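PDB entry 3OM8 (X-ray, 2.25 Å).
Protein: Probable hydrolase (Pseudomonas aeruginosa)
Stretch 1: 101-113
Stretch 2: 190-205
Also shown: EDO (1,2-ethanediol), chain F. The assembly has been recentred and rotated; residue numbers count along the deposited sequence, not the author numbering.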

ATOM      1  N   SER B 101      -7.499 -13.694  -7.087  1.00 48.05           N
ATOM      2  CA  SER B 101      -7.307 -13.754  -8.533  1.00 51.40           C
ATOM      3  C   SER B 101      -8.640 -13.877  -9.293  1.00 50.96           C
ATOM      4  O   SER B 101      -9.485 -12.978  -9.203  1.00 44.07           O
ATOM      5  CB  SER B 101      -6.350 -14.888  -8.902  1.00 51.35           C
ATOM      6  OG  SER B 101      -5.636 -14.556 -10.072  1.00 55.55           O
ATOM      7  N   LEU B 102      -8.830 -14.971 -10.040  1.00 45.23           N
ATOM      8  CA  LEU B 102     -10.105 -15.178 -10.740  1.00 44.77           C
ATOM      9  C   LEU B 102     -11.275 -15.004  -9.768  1.00 44.91           C
ATOM     10  O   LEU B 102     -12.253 -14.321 -10.078  1.00 44.83           O
ATOM     11  CB  LEU B 102     -10.174 -16.557 -11.425  1.00 45.71           C
ATOM     12  CG  LEU B 102     -11.505 -16.915 -12.116  1.00 49.75           C
ATOM     13  CD1 LEU B 102     -11.900 -15.888 -13.186  1.00 45.11           C
ATOM     14  CD2 LEU B 102     -11.480 -18.323 -12.720  1.00 49.85           C
ATOM     15  N   GLY B 103     -11.160 -15.600  -8.584  1.00 45.19           N
ATOM     16  CA  GLY B 103     -12.162 -15.413  -7.544  1.00 40.70           C
ATOM     17  C   GLY B 103     -12.417 -13.934  -7.263  1.00 47.79           C
ATOM     18  O   GLY B 103     -13.538 -13.525  -6.951  1.00 50.31           O
ATOM     19  N   GLY B 104     -11.371 -13.125  -7.379  1.00 46.43           N
ATOM     20  CA  GLY B 104     -11.486 -11.692  -7.135  1.00 53.70           C
ATOM     21  C   GLY B 104     -12.280 -10.989  -8.225  1.00 53.39           C
ATOM     22  O   GLY B 104     -12.973  -9.995  -7.962  1.00 45.14           O
ATOM     23  N   ILE B 105     -12.176 -11.514  -9.449  1.00 49.53           N
ATOM     24  CA  ILE B 105     -12.922 -10.980 -10.585  1.00 49.02           C
ATOM     25  C   ILE B 105     -14.401 -11.327 -10.414  1.00 51.20           C
ATOM     26  O   ILE B 105     -15.285 -10.491 -10.637  1.00 48.04           O
ATOM     27  CB  ILE B 105     -12.399 -11.514 -11.941  1.00 45.24           C
ATOM     28  CG1 ILE B 105     -10.888 -11.293 -12.088  1.00 43.87           C
ATOM     29  CG2 ILE B 105     -13.115 -10.827 -13.092  1.00 44.92           C
ATOM     30  CD1 ILE B 105     -10.341 -11.723 -13.486  1.00 38.52           C
ATOM     31  N   VAL B 106     -14.667 -12.562  -9.999  1.00 46.11           N
ATOM     32  CA  VAL B 106     -16.018 -12.938  -9.617  1.00 43.70           C
ATOM     33  C   VAL B 106     -16.545 -11.991  -8.535  1.00 45.78           C
ATOM     34  O   VAL B 106     -17.696 -11.554  -8.576  1.00 51.97           O
ATOM     35  CB  VAL B 106     -16.084 -14.397  -9.137  1.00 47.13           C
ATOM     36  CG1 VAL B 106     -17.498 -14.745  -8.690  1.00 43.90           C
ATOM     37  CG2 VAL B 106     -15.639 -15.339 -10.259  1.00 48.18           C
ATOM     38  N   GLY B 107     -15.687 -11.661  -7.574  1.00 53.57           N
ATOM     39  CA  GLY B 107     -16.047 -10.726  -6.524  1.00 48.43           C
ATOM     40  C   GLY B 107     -16.505  -9.384  -7.063  1.00 49.88           C
ATOM     41  O   GLY B 107     -17.564  -8.880  -6.684  1.00 45.89           O
ATOM     42  N   GLN B 108     -15.708  -8.794  -7.947  1.00 48.08           N
ATOM     43  CA  GLN B 108     -16.059  -7.496  -8.507  1.00 52.80           C
ATOM     44  C   GLN B 108     -17.392  -7.571  -9.253  1.00 57.69           C
ATOM     45  O   GLN B 108     -18.207  -6.646  -9.164  1.00 57.57           O
ATOM     46  CB  GLN B 108     -14.958  -7.001  -9.438  1.00 52.82           C
ATOM     47  CG  GLN B 108     -13.633  -6.739  -8.744  1.00 48.77           C
ATOM     48  CD  GLN B 108     -12.483  -6.711  -9.719  1.00 53.99           C
ATOM     49  OE1 GLN B 108     -12.342  -5.774 -10.498  1.00 55.73           O
ATOM     50  NE2 GLN B 108     -11.658  -7.753  -9.694  1.00 53.92           N
ATOM     51  N   TRP B 109     -17.608  -8.681  -9.966  1.00 52.26           N
ATOM     52  CA  TRP B 109     -18.855  -8.910 -10.694  1.00 55.80           C
ATOM     53  C   TRP B 109     -20.060  -8.980  -9.757  1.00 54.81           C
ATOM     54  O   TRP B 109     -21.087  -8.353 -10.011  1.00 52.33           O
ATOM     55  CB  TRP B 109     -18.782 -10.192 -11.541  1.00 54.53           C
ATOM     56  CG  TRP B 109     -19.946 -10.345 -12.481  1.00 56.24           C
ATOM     57  CD1 TRP B 109     -20.008  -9.927 -13.775  1.00 57.11           C
ATOM     58  CD2 TRP B 109     -21.223 -10.941 -12.192  1.00 55.61           C
ATOM     59  NE1 TRP B 109     -21.235 -10.227 -14.314  1.00 62.36           N
ATOM     60  CE2 TRP B 109     -21.999 -10.851 -13.362  1.00 60.44           C
ATOM     61  CE3 TRP B 109     -21.783 -11.542 -11.060  1.00 54.45           C
ATOM     62  CZ2 TRP B 109     -23.306 -11.343 -13.436  1.00 59.25           C
ATOM     63  CZ3 TRP B 109     -23.080 -12.026 -11.133  1.00 55.04           C
ATOM     64  CH2 TRP B 109     -23.826 -11.924 -12.311  1.00 56.47           C
ATOM     65  N   LEU B 110     -19.941  -9.752  -8.680  1.00 51.29           N
ATOM     66  CA  LEU B 110     -21.030  -9.843  -7.719  1.00 51.55           C
ATOM     67  C   LEU B 110     -21.363  -8.462  -7.140  1.00 55.30           C
ATOM     68  O   LEU B 110     -22.532  -8.119  -6.962  1.00 54.85           O
ATOM     69  CB  LEU B 110     -20.691 -10.830  -6.605  1.00 51.04           C
ATOM     70  CG  LEU B 110     -20.568 -12.274  -7.071  1.00 50.32           C
ATOM     71  CD1 LEU B 110     -19.838 -13.132  -6.046  1.00 48.61           C
ATOM     72  CD2 LEU B 110     -21.949 -12.837  -7.370  1.00 53.77           C
ATOM     73  N   ALA B 111     -20.338  -7.663  -6.865  1.00 51.60           N
ATOM     74  CA  ALA B 111     -20.557  -6.341  -6.287  1.00 52.62           C
ATOM     75  C   ALA B 111     -21.263  -5.444  -7.289  1.00 57.53           C
ATOM     76  O   ALA B 111     -22.031  -4.561  -6.914  1.00 54.19           O
ATOM     77  CB  ALA B 111     -19.244  -5.718  -5.849  1.00 48.62           C
ATOM     78  N   LEU B 112     -21.010  -5.677  -8.570  1.00 61.01           N
ATOM     79  CA  LEU B 112     -21.635  -4.871  -9.614  1.00 58.76           C
ATOM     80  C   LEU B 112     -23.055  -5.321  -9.945  1.00 55.60           C
ATOM     81  O   LEU B 112     -23.926  -4.495 -10.205  1.00 62.53           O
ATOM     82  CB  LEU B 112     -20.774  -4.867 -10.879  1.00 52.77           C
ATOM     83  CG  LEU B 112     -19.499  -4.025 -10.812  1.00 52.89           C
ATOM     84  CD1 LEU B 112     -18.569  -4.369 -11.958  1.00 53.07           C
ATOM     85  CD2 LEU B 112     -19.845  -2.544 -10.823  1.00 44.74           C
ATOM     86  N   HIS B 113     -23.300  -6.625  -9.914  1.00 49.94           N
ATOM     87  CA  HIS B 113     -24.545  -7.155 -10.461  1.00 54.64           C
ATOM     88  C   HIS B 113     -25.495  -7.731  -9.419  1.00 56.86           C
ATOM     89  O   HIS B 113     -26.700  -7.852  -9.667  1.00 56.88           O
ATOM     90  CB  HIS B 113     -24.248  -8.169 -11.575  1.00 54.57           C
ATOM     91  CG  HIS B 113     -23.547  -7.566 -12.749  1.00 59.51           C
ATOM     92  ND1 HIS B 113     -22.186  -7.663 -12.934  1.00 60.57           N
ATOM     93  CD2 HIS B 113     -24.014  -6.822 -13.778  1.00 64.30           C
ATOM     94  CE1 HIS B 113     -21.844  -7.015 -14.034  1.00 62.69           C
ATOM     95  NE2 HIS B 113     -22.937  -6.497 -14.566  1.00 64.28           N
ATOM     96  N   GLY B 190     -12.000 -22.567 -20.416  1.00 47.78           N
ATOM     97  CA  GLY B 190     -13.216 -21.822 -20.139  1.00 47.31           C
ATOM     98  C   GLY B 190     -12.969 -20.611 -19.261  1.00 56.33           C
ATOM     99  O   GLY B 190     -13.544 -19.543 -19.481  1.00 58.16           O
ATOM    100  N   SER B 191     -12.111 -20.780 -18.257  1.00 54.96           N
ATOM    101  CA  SER B 191     -11.814 -19.709 -17.311  1.00 49.47           C
ATOM    102  C   SER B 191     -11.004 -18.587 -17.967  1.00 48.13           C
ATOM    103  O   SER B 191     -11.308 -17.418 -17.758  1.00 44.40           O
ATOM    104  CB  SER B 191     -11.113 -20.263 -16.069  1.00 46.29           C
ATOM    105  OG  SER B 191     -11.962 -21.166 -15.373  1.00 43.27           O
ATOM    106  N   PHE B 192      -9.997 -18.949 -18.768  1.00 46.25           N
ATOM    107  CA  PHE B 192      -9.258 -17.986 -19.594  1.00 48.76           C
ATOM    108  C   PHE B 192     -10.181 -17.107 -20.437  1.00 53.68           C
ATOM    109  O   PHE B 192      -9.871 -15.951 -20.705  1.00 60.11           O
ATOM    110  CB  PHE B 192      -8.304 -18.690 -20.571  1.00 43.24           C
ATOM    111  CG  PHE B 192      -7.137 -19.369 -19.920  1.00 44.96           C
ATOM    112  CD1 PHE B 192      -6.586 -18.878 -18.755  1.00 44.34           C
ATOM    113  CD2 PHE B 192      -6.574 -20.494 -20.497  1.00 48.52           C
ATOM    114  CE1 PHE B 192      -5.498 -19.506 -18.170  1.00 48.86           C
ATOM    115  CE2 PHE B 192      -5.486 -21.122 -19.918  1.00 47.78           C
ATOM    116  CZ  PHE B 192      -4.944 -20.629 -18.755  1.00 46.58           C
ATOM    117  N   ALA B 193     -11.293 -17.664 -20.900  1.00 52.99           N
ATOM    118  CA  ALA B 193     -12.205 -16.894 -21.738  1.00 53.47           C
ATOM    119  C   ALA B 193     -12.984 -15.866 -20.915  1.00 52.10           C
ATOM    120  O   ALA B 193     -13.186 -14.738 -21.356  1.00 56.33           O
ATOM    121  CB  ALA B 193     -13.153 -17.818 -22.509  1.00 47.45           C
ATOM    122  N   ALA B 194     -13.425 -16.265 -19.727  1.00 46.97           N
ATOM    123  CA  ALA B 194     -14.068 -15.341 -18.801  1.00 50.00           C
ATOM    124  C   ALA B 194     -13.127 -14.165 -18.560  1.00 51.09           C
ATOM    125  O   ALA B 194     -13.523 -13.012 -18.683  1.00 51.18           O
ATOM    126  CB  ALA B 194     -14.401 -16.034 -17.481  1.00 45.33           C
ATOM    127  N   VAL B 195     -11.876 -14.476 -18.244  1.00 49.01           N
ATOM    128  CA  VAL B 195     -10.850 -13.462 -18.016  1.00 54.74           C
ATOM    129  C   VAL B 195     -10.637 -12.588 -19.248  1.00 56.06           C
ATOM    130  O   VAL B 195     -10.621 -11.362 -19.162  1.00 52.80           O
ATOM    131  CB  VAL B 195      -9.504 -14.109 -17.657  1.00 48.32           C
ATOM    132  CG1 VAL B 195      -8.438 -13.054 -17.567  1.00 48.00           C
ATOM    133  CG2 VAL B 195      -9.614 -14.876 -16.362  1.00 43.40           C
ATOM    134  N   ARG B 196     -10.473 -13.233 -20.395  1.00 50.93           N
ATOM    135  CA  ARG B 196     -10.259 -12.533 -21.659  1.00 55.88           C
ATOM    136  C   ARG B 196     -11.287 -11.433 -21.909  1.00 57.47           C
ATOM    137  O   ARG B 196     -10.931 -10.330 -22.313  1.00 53.50           O
ATOM    138  CB  ARG B 196     -10.269 -13.533 -22.824  1.00 52.61           C
ATOM    139  CG  ARG B 196     -10.081 -12.910 -24.195  1.00 56.74           C
ATOM    140  CD  ARG B 196     -10.589 -13.861 -25.289  1.00 58.69           C
ATOM    141  NE  ARG B 196     -11.992 -14.191 -25.061  1.00 56.17           N
ATOM    142  CZ  ARG B 196     -12.585 -15.319 -25.438  1.00 59.89           C
ATOM    143  NH1 ARG B 196     -11.911 -16.263 -26.087  1.00 61.79           N
ATOM    144  NH2 ARG B 196     -13.866 -15.500 -25.155  1.00 55.74           N
ATOM    145  N   ASP B 197     -12.557 -11.735 -21.662  1.00 58.27           N
ATOM    146  CA  ASP B 197     -13.639 -10.810 -21.995  1.00 58.00           C
ATOM    147  C   ASP B 197     -13.850  -9.721 -20.955  1.00 60.33           C
ATOM    148  O   ASP B 197     -14.741  -8.888 -21.088  1.00 64.54           O
ATOM    149  CB  ASP B 197     -14.946 -11.577 -22.190  1.00 56.70           C
ATOM    150  CG  ASP B 197     -14.886 -12.547 -23.362  1.00 63.26           C
ATOM    151  OD1 ASP B 197     -14.015 -12.370 -24.251  1.00 57.29           O
ATOM    152  OD2 ASP B 197     -15.718 -13.485 -23.393  1.00 64.78           O
ATOM    153  N   THR B 198     -13.028  -9.721 -19.917  1.00 60.32           N
ATOM    154  CA  THR B 198     -13.275  -8.854 -18.776  1.00 53.97           C
ATOM    155  C   THR B 198     -12.540  -7.516 -18.809  1.00 51.71           C
ATOM    156  O   THR B 198     -11.311  -7.475 -18.878  1.00 51.30           O
ATOM    157  CB  THR B 198     -12.908  -9.567 -17.475  1.00 54.92           C
ATOM    158  OG1 THR B 198     -13.804 -10.664 -17.275  1.00 59.69           O
ATOM    159  CG2 THR B 198     -13.002  -8.602 -16.298  1.00 50.39           C
ATOM    160  N   ASP B 199     -13.302  -6.428 -18.758  1.00 49.91           N
ATOM    161  CA  ASP B 199     -12.738  -5.120 -18.428  1.00 56.99           C
ATOM    162  C   ASP B 199     -13.693  -4.327 -17.530  1.00 56.80           C
ATOM    163  O   ASP B 199     -14.600  -3.658 -18.016  1.00 54.87           O
ATOM    164  CB  ASP B 199     -12.392  -4.315 -19.685  1.00 57.99           C
ATOM    165  CG  ASP B 199     -11.636  -3.028 -19.356  1.00 61.76           C
ATOM    166  OD1 ASP B 199     -11.359  -2.784 -18.166  1.00 60.51           O
ATOM    167  OD2 ASP B 199     -11.305  -2.263 -20.282  1.00 64.66           O
ATOM    168  N   LEU B 200     -13.485  -4.399 -16.218  1.00 56.62           N
ATOM    169  CA  LEU B 200     -14.390  -3.750 -15.274  1.00 50.86           C
ATOM    170  C   LEU B 200     -13.968  -2.327 -14.891  1.00 53.50           C
ATOM    171  O   LEU B 200     -14.695  -1.640 -14.182  1.00 60.04           O
ATOM    172  CB  LEU B 200     -14.564  -4.615 -14.019  1.00 41.11           C
ATOM    173  CG  LEU B 200     -15.053  -6.031 -14.317  1.00 50.11           C
ATOM    174  CD1 LEU B 200     -15.259  -6.825 -13.046  1.00 51.12           C
ATOM    175  CD2 LEU B 200     -16.349  -5.979 -15.142  1.00 46.87           C
ATOM    176  N   ARG B 201     -12.808  -1.886 -15.369  1.00 51.22           N
ATOM    177  CA  ARG B 201     -12.212  -0.623 -14.909  1.00 51.25           C
ATOM    178  C   ARG B 201     -13.196   0.557 -14.846  1.00 56.30           C
ATOM    179  O   ARG B 201     -13.285   1.244 -13.836  1.00 59.94           O
ATOM    180  CB  ARG B 201     -10.982  -0.257 -15.750  1.00 54.08           C
ATOM    181  CG  ARG B 201      -9.797  -1.224 -15.618  1.00 57.65           C
ATOM    182  CD  ARG B 201      -8.680  -0.887 -16.609  1.00 53.08           C
ATOM    183  NE  ARG B 201      -9.116  -1.072 -17.991  1.00 56.93           N
ATOM    184  CZ  ARG B 201      -8.432  -0.668 -19.058  1.00 61.19           C
ATOM    185  NH1 ARG B 201      -7.269  -0.043 -18.911  1.00 56.22           N
ATOM    186  NH2 ARG B 201      -8.915  -0.884 -20.280  1.00 64.70           N
ATOM    187  N   ALA B 202     -13.945   0.777 -15.916  1.00 63.12           N
ATOM    188  CA  ALA B 202     -14.844   1.924 -15.994  1.00 61.33           C
ATOM    189  C   ALA B 202     -16.101   1.772 -15.131  1.00 62.58           C
ATOM    190  O   ALA B 202     -16.879   2.717 -14.980  1.00 65.47           O
ATOM    191  CB  ALA B 202     -15.231   2.185 -17.451  1.00 58.20           C
ATOM    192  N   GLN B 203     -16.293   0.586 -14.564  1.00 55.48           N
ATOM    193  CA  GLN B 203     -17.503   0.281 -13.816  1.00 50.47           C
ATOM    194  C   GLN B 203     -17.268   0.277 -12.310  1.00 56.91           C
ATOM    195  O   GLN B 203     -18.219   0.363 -11.532  1.00 60.12           O
ATOM    196  CB  GLN B 203     -18.047  -1.085 -14.227  1.00 57.13           C
ATOM    197  CG  GLN B 203     -18.406  -1.207 -15.707  1.00 60.23           C
ATOM    198  CD  GLN B 203     -18.666  -2.642 -16.123  1.00 65.20           C
ATOM    199  OE1 GLN B 203     -17.940  -3.201 -16.944  1.00 67.50           O
ATOM    200  NE2 GLN B 203     -19.703  -3.248 -15.553  1.00 64.42           N
ATOM    201  N   LEU B 204     -16.008   0.167 -11.901  1.00 49.89           N
ATOM    202  CA  LEU B 204     -15.687   0.059 -10.482  1.00 50.04           C
ATOM    203  C   LEU B 204     -16.314   1.182  -9.642  1.00 56.53           C
ATOM    204  O   LEU B 204     -16.818   0.933  -8.543  1.00 54.68           O
ATOM    205  CB  LEU B 204     -14.174   0.027 -10.274  1.00 51.09           C
ATOM    206  CG  LEU B 204     -13.451  -1.159 -10.907  1.00 50.71           C
ATOM    207  CD1 LEU B 204     -11.992  -1.140 -10.505  1.00 43.27           C
ATOM    208  CD2 LEU B 204     -14.121  -2.471 -10.505  1.00 46.22           C
ATOM    209  N   ALA B 205     -16.302   2.404 -10.168  1.00 61.46           N
ATOM    210  CA  ALA B 205     -16.814   3.567  -9.433  1.00 67.54           C
ATOM    211  C   ALA B 205     -18.247   3.376  -8.927  1.00 66.60           C
ATOM    212  O   ALA B 205     -18.710   4.129  -8.081  1.00 59.85           O
ATOM    213  CB  ALA B 205     -16.712   4.832 -10.285  1.00 62.83           C
TER
HETATM  214  C1  EDO F 266      -6.899 -14.847 -13.386  1.00 61.67           C
HETATM  215  O1  EDO F 266      -5.618 -14.459 -13.914  1.00 62.16           O
HETATM  216  C2  EDO F 266      -6.875 -16.322 -12.972  1.00 61.86           C
HETATM  217  O2  EDO F 266      -6.821 -16.561 -11.547  1.00 54.35           O

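The contact between the helix 102-113 and the segment 190-205 is built mainly from side-chain packing: it buries 498 Å² over both sides, and no hydrogen bond crosses it. Residues L102, I105, Q108 and L112, spaced three or four apart, all direct their CA-to-CB bonds toward the other stretch and so form one stripe along the first helix. The two helices cross at 48°, with axes no closer than 11.1 Å, and beyond the end of the second helix the chain continues alongside the same stripe.

L112 contributes the largest area, 75 Å². Its side chain, with chi1 m and chi2 t, reaches both L200 and Q203. CD1 of L112 lies 4.2 Å from CD2 of L200, an apolar contact, and 3.9 Å from NE2 of Q203. The tightest approach of the whole interface is also made here, 3.4 Å between L112 CD2 and the backbone O of Q203. A methyl group cannot offer this carbonyl a conventional hydrogen bond, so the approach is one of packing.

L200 is the counterpart, with 69 Å² covered. In its m, t conformation it places CD1 against the first helix, 3.6 Å from CB of Q108, and the same methyl comes within 4.3 Å of W109 N and 4.4 Å of I105 O. L200 therefore touches backbone as well as side chains, and both of its methyls lie close to L112 CD1. The amide of Q108 is held along its own helix by a hydrogen bond from NE2 to G104 O (3.1 Å). Its OE1 lies 3.8 Å from CD2 of L204, whose side-chain end comes nearer to the helix although its CA-to-CB bond points sideways.

Nearer the start of the first helix, I105 (59 Å²) and L102 (57 Å²) continue the apolar packing. I105 spans two partners: CG2 meets CG2 of T198 at 3.9 Å, and CD1 lies 4.3 Å from CG2 of V195. V195 CG2 is shared with L102, whose CD1 is 4.0 Å away, while L102 CD2 rests 3.9 Å from CB of S191. The hydroxyl of T198, OG1, donates to A194 O at 2.8 Å within its own stretch.

The charged side chains of the second stretch take no part in the contact. R196 pairs with D197 (NE to OD1, 2.8 Å) and R201 with D199 (NH2 to OD2, 2.8 Å).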